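Local structure of oxidase/hydroxylase (Streptomyces hygroscopicus subsp. hygroscopicus, 4XCB) at residues 5-8 / 9-13; 180-184 / 185-189. The protein is probably a metal- and 2-oxoglutarate-dependent oxygenase that binds hygromycin B and is linked to oxidative ring closure in orthosomycin biosynthesis. All coordinates share one frame; numbering follows the deposited sequence.

Contact 1 of 2, residues 5-8 / 9-13; sequences PALT and REQLY
Thr8 meets Gln11 and Leu12 where the chain passes into helix 9-18. Residues 5-8 lead in without regular structure, and Thr8 is the N-cap. The first helical bond runs from Leu12 N to Thr8 O at 2.9 Å and is nearly straight, with an N-H...O angle of 173°. Tyr13 N follows, bonded to Arg9 O.

Two reciprocal bonds make Thr8 and Gln11 a capping box. Gln11 N donates to Thr8 OG1 over 3.1 Å. In return, Thr8 N donates to Gln11 OE1 over 2.9 Å, in the carbonyl plane and on a lone pair. With chi1 of Thr8 at 64°, OG1 sits between its own backbone N and carbonyl carbon and faces the first turn. Gln11 CG lies beside its own backbone N (chi1 -77°), and the chain runs extended from there, which carries the amide back over the cap. A water donates to both Gln11 OE1 and Ala6 O, so OE1 accepts two bonds and its rotation is restrained. A second water donates to Leu7 O and has a weak bond to Arg9 NE.

Leu7 supplies the apolar side. Its CD1 lies 3.9 Å from Leu12 CD2, and its CD2 is 3.7 Å from Gln11 OE1, the Leu7 and Gln11 side chains crossing at about a right angle. Leu12 CD1 lies against one face of the Arg9 guanidinium, toward its rim.

Leu7 and Leu12 are buried. Leu7 packs on Pro77 and Val81 of helix 72-82 and on Leu21 of strand 20-23, which Gln11 also touches. Arg9 and Leu12 rest on Phe167 of the second subunit, so the capped helix start lies between its own fold and that neighbour.

Contact 2 of 2, residues 180-184 / 185-189; sequences TSLVD and SGFPT
Leu182 reaches Phe187 because its CG stands anti to the carbonyl carbon (chi1 -69°), while Phe187 CG is anti to its own backbone N (chi1 -168°). The two side chains slant across each other. Leu182 CD2 lies 3.6 Å from Phe187 CD2, and Leu182 CD1 is 3.9 Å from the same ring atom. Pro188 CD lies over one face of the ring, toward its rim.

The short helix 182-185 precedes strand 190-193 of the double-stranded beta helix, and its Leu182 and Val183 touch strand 102-105. Ser181 is the N-cap: OG accepts from Val183 N and also bonds Glu256. Ser181 O takes two donors, Asp184 N and Ser185 N, the latter at 3.0 Å. Gly186, the first residue past the helix, has positive phi, where a side chain would press on the preceding carbonyl. Its N donates to Leu182 O at 2.7 Å from above the carbonyl plane, with a bent N-H...O angle of 137°. Ser185 OG donates to Gly186 O on a lone pair, tying the last helical residue to the loop that follows.

With an alanine in place of Leu182, CG and both methyls are gone, which would probably leave a gap beside the Phe187 ring and let it turn more freely. Leu182 and Phe187 also touch Leu169 and Arg173. Asp184 makes a salt bridge with Arg213, and Pro188 packs on Ile14 of the second subunit.

Contact 1 and contact 2 do not touch within one chain. Their centres are 31 Å apart and their nearest atoms about 16 Å apart. They are related through the contact with the second subunit: Phe187 of contact 2 packs on Glu10 of the second subunit, and Glu10 of contact 1 likewise meets Phe187 of that subunit. Only contact 2 comes close to the active site. The side chain of Val183 is about 8 Å from those of the metal ligands His105 and His209, and about 10 Å from bound 2-oxoglutarate. The Ser181 side chain is about 9 Å from the hygromycin B ligand. Contact 1 lies away from these sites.

Contact 1 of 2, residues 5-8 / 9-13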
loop_
_atom_site.group_PDB
_atom_site.type_symbol
_atom_site.label_atom_id
_atom_site.label_comp_id
_atom_site.label_asym_id
_atom_site.label_seq_id
_atom_site.Cartn_x
_atom_site.Cartn_y
_atom_site.Cartn_z
ATOM N N PRO A 5 24.781 -5.019 11.719
ATOM C CA PRO A 5 23.433 -4.443 11.761
ATOM C C PRO A 5 23.009 -4.062 13.171
ATOM O O PRO A 5 23.215 -4.823 14.115
ATOM C CB PRO A 5 22.559 -5.570 11.206
ATOM C CG PRO A 5 23.475 -6.305 10.281
ATOM C CD PRO A 5 24.816 -6.278 10.954
ATOM N N ALA A 6 22.436 -2.871 13.305
ATOM C CA ALA A 6 21.970 -2.390 14.595
ATOM C C ALA A 6 20.845 -3.260 15.113
ATOM O O ALA A 6 20.741 -3.515 16.313
ATOM C CB ALA A 6 21.509 -0.961 14.481
ATOM N N LEU A 7 20.000 -3.703 14.185
ATOM C CA LEU A 7 18.855 -4.542 14.528
ATOM C C LEU A 7 18.933 -5.870 13.801
ATOM O O LEU A 7 19.226 -5.918 12.607
ATOM C CB LEU A 7 17.537 -3.830 14.173
ATOM C CG LEU A 7 17.221 -2.546 14.946
ATOM C CD1 LEU A 7 15.862 -2.000 14.519
ATOM C CD2 LEU A 7 17.279 -2.782 16.449
ATOM N N THR A 8 18.644 -6.947 14.523
ATOM C CA THR A 8 18.616 -8.271 13.922
ATOM C C THR A 8 17.367 -8.444 13.070
ATOM O O THR A 8 16.465 -7.608 13.118
ATOM C CB THR A 8 18.640 -9.370 14.987
ATOM O OG1 THR A 8 17.444 -9.292 15.777
ATOM C CG2 THR A 8 19.858 -9.208 15.883
ATOM N N ARG A 9 17.324 -9.537 12.308
ATOM C CA ARG A 9 16.151 -9.896 11.513
ATOM C C ARG A 9 14.916 -9.971 12.405
ATOM O O ARG A 9 13.842 -9.458 12.061
ATOM C CB ARG A 9 16.366 -11.239 10.797
ATOM C CG ARG A 9 17.267 -11.186 9.574
ATOM C CD ARG A 9 16.658 -10.324 8.482
ATOM N NE ARG A 9 17.309 -9.020 8.385
ATOM C CZ ARG A 9 16.935 -8.057 7.546
ATOM N NH1 ARG A 9 15.905 -8.249 6.734
ATOM N NH2 ARG A 9 17.591 -6.903 7.521
ATOM N N GLU A 10 15.081 -10.591 13.568
ATOM C CA GLU A 10 13.976 -10.751 14.488
ATOM C C GLU A 10 13.530 -9.411 15.073
ATOM O O GLU A 10 12.334 -9.165 15.212
ATOM C CB GLU A 10 14.359 -11.710 15.611
ATOM C CG GLU A 10 13.215 -12.050 16.518
ATOM C CD GLU A 10 13.599 -13.074 17.561
ATOM O OE1 GLU A 10 13.990 -14.199 17.176
ATOM O OE2 GLU A 10 13.515 -12.745 18.762
ATOM N N GLN A 11 14.484 -8.546 15.414
ATOM C CA GLN A 11 14.156 -7.226 15.950
ATOM C C GLN A 11 13.397 -6.389 14.917
ATOM O O GLN A 11 12.411 -5.735 15.262
ATOM C CB GLN A 11 15.424 -6.495 16.399
ATOM C CG GLN A 11 15.960 -6.988 17.731
ATOM C CD GLN A 11 17.273 -6.313 18.130
ATOM O OE1 GLN A 11 18.218 -6.256 17.341
ATOM N NE2 GLN A 11 17.330 -5.797 19.359
ATOM N N LEU A 12 13.846 -6.409 13.664
ATOM C CA LEU A 12 13.098 -5.745 12.590
ATOM C C LEU A 12 11.698 -6.333 12.434
ATOM O O LEU A 12 10.727 -5.594 12.227
ATOM C CB LEU A 12 13.849 -5.837 11.260
ATOM C CG LEU A 12 15.141 -5.031 11.192
ATOM C CD1 LEU A 12 15.979 -5.451 10.004
ATOM C CD2 LEU A 12 14.796 -3.553 11.103
ATOM N N TYR A 13 11.596 -7.660 12.531
ATOM C CA TYR A 13 10.298 -8.311 12.375
ATOM C C TYR A 13 9.344 -7.813 13.438
ATOM O O TYR A 13 8.197 -7.462 13.145
ATOM C CB TYR A 13 10.409 -9.835 12.468
ATOM C CG TYR A 13 9.073 -10.534 12.300
ATOM C CD1 TYR A 13 8.655 -10.980 11.046
ATOM C CD2 TYR A 13 8.228 -10.745 13.381
ATOM C CE1 TYR A 13 7.434 -11.632 10.894
ATOM C CE2 TYR A 13 7.016 -11.376 13.234
ATOM C CZ TYR A 13 6.624 -11.813 11.989
ATOM O OH TYR A 13 5.407 -12.445 11.875
HETATM O O HOH W 1 20.679 -5.890 17.362
HETATM O O HOH W 2 19.567 -7.616 10.615
#

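Contact 2 of 2, residues 180-184 / 185-189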
loop_
_atom_site.group_PDB
_atom_site.type_symbol
_atom_site.label_atom_id
_atom_site.label_comp_id
_atom_site.label_asym_id
_atom_site.label_seq_id
_atom_site.Cartn_x
_atom_site.Cartn_y
_atom_site.Cartn_z
ATOM N N THR A 180 -14.410 7.520 29.302
ATOM C CA THR A 180 -13.437 6.913 30.202
ATOM C C THR A 180 -12.272 6.355 29.387
ATOM O O THR A 180 -12.474 5.502 28.524
ATOM C CB THR A 180 -14.070 5.789 31.049
ATOM O OG1 THR A 180 -14.865 6.370 32.092
ATOM C CG2 THR A 180 -12.998 4.906 31.670
ATOM N N SER A 181 -11.058 6.837 29.655
ATOM C CA SER A 181 -9.878 6.384 28.909
ATOM C C SER A 181 -9.705 4.880 28.932
ATOM O O SER A 181 -9.910 4.233 29.956
ATOM C CB SER A 181 -8.601 7.026 29.451
ATOM O OG SER A 181 -7.465 6.310 28.977
ATOM N N LEU A 182 -9.309 4.335 27.794
ATOM C CA LEU A 182 -9.057 2.912 27.669
ATOM C C LEU A 182 -7.921 2.456 28.582
ATOM O O LEU A 182 -7.850 1.273 28.914
ATOM C CB LEU A 182 -8.743 2.555 26.215
ATOM C CG LEU A 182 -9.925 2.673 25.250
ATOM C CD1 LEU A 182 -9.494 2.436 23.816
ATOM C CD2 LEU A 182 -11.013 1.678 25.635
ATOM N N VAL A 183 -7.030 3.367 28.992
ATOM C CA VAL A 183 -5.928 2.935 29.866
ATOM C C VAL A 183 -6.467 2.687 31.269
ATOM O O VAL A 183 -5.823 2.010 32.066
ATOM C CB VAL A 183 -4.750 3.944 29.953
ATOM C CG1 VAL A 183 -4.319 4.390 28.559
ATOM C CG2 VAL A 183 -5.094 5.138 30.803
ATOM N N ASP A 184 -7.640 3.239 31.564
ATOM C CA ASP A 184 -8.307 2.984 32.845
ATOM C C ASP A 184 -9.311 1.839 32.765
ATOM O O ASP A 184 -9.385 1.005 33.673
ATOM C CB ASP A 184 -9.025 4.236 33.341
ATOM C CG ASP A 184 -8.079 5.278 33.889
ATOM O OD1 ASP A 184 -7.085 4.893 34.536
ATOM O OD2 ASP A 184 -8.331 6.484 33.675
ATOM N N SER A 185 -10.092 1.796 31.690
ATOM C CA SER A 185 -11.158 0.803 31.571
ATOM C C SER A 185 -10.658 -0.506 30.973
ATOM O O SER A 185 -11.243 -1.566 31.190
ATOM C CB SER A 185 -12.306 1.349 30.723
ATOM O OG SER A 185 -11.934 1.437 29.356
ATOM N N GLY A 186 -9.576 -0.430 30.211
ATOM C CA GLY A 186 -9.091 -1.570 29.471
ATOM C C GLY A 186 -9.738 -1.653 28.102
ATOM O O GLY A 186 -10.721 -0.973 27.822
ATOM N N PHE A 187 -9.166 -2.501 27.252
ATOM C CA PHE A 187 -9.643 -2.723 25.895
ATOM C C PHE A 187 -9.103 -4.080 25.485
ATOM O O PHE A 187 -8.010 -4.445 25.908
ATOM C CB PHE A 187 -9.162 -1.605 24.958
ATOM C CG PHE A 187 -9.827 -1.600 23.605
ATOM C CD1 PHE A 187 -9.158 -2.072 22.487
ATOM C CD2 PHE A 187 -11.115 -1.120 23.448
ATOM C CE1 PHE A 187 -9.765 -2.070 21.238
ATOM C CE2 PHE A 187 -11.728 -1.125 22.205
ATOM C CZ PHE A 187 -11.051 -1.596 21.102
ATOM N N PRO A 188 -9.865 -4.854 24.691
ATOM C CA PRO A 188 -9.474 -6.244 24.417
ATOM C C PRO A 188 -8.080 -6.399 23.837
ATOM O O PRO A 188 -7.431 -7.415 24.073
ATOM C CB PRO A 188 -10.519 -6.711 23.398
ATOM C CG PRO A 188 -11.700 -5.853 23.657
ATOM C CD PRO A 188 -11.154 -4.516 24.064
ATOM N N THR A 189 -7.632 -5.397 23.083
ATOM C CA THR A 189 -6.315 -5.447 22.457
ATOM C C THR A 189 -5.330 -4.434 23.043
ATOM O O THR A 189 -4.277 -4.169 22.459
ATOM C CB THR A 189 -6.418 -5.210 20.949
ATOM O OG1 THR A 189 -6.935 -3.899 20.701
ATOM C CG2 THR A 189 -7.337 -6.250 20.313
#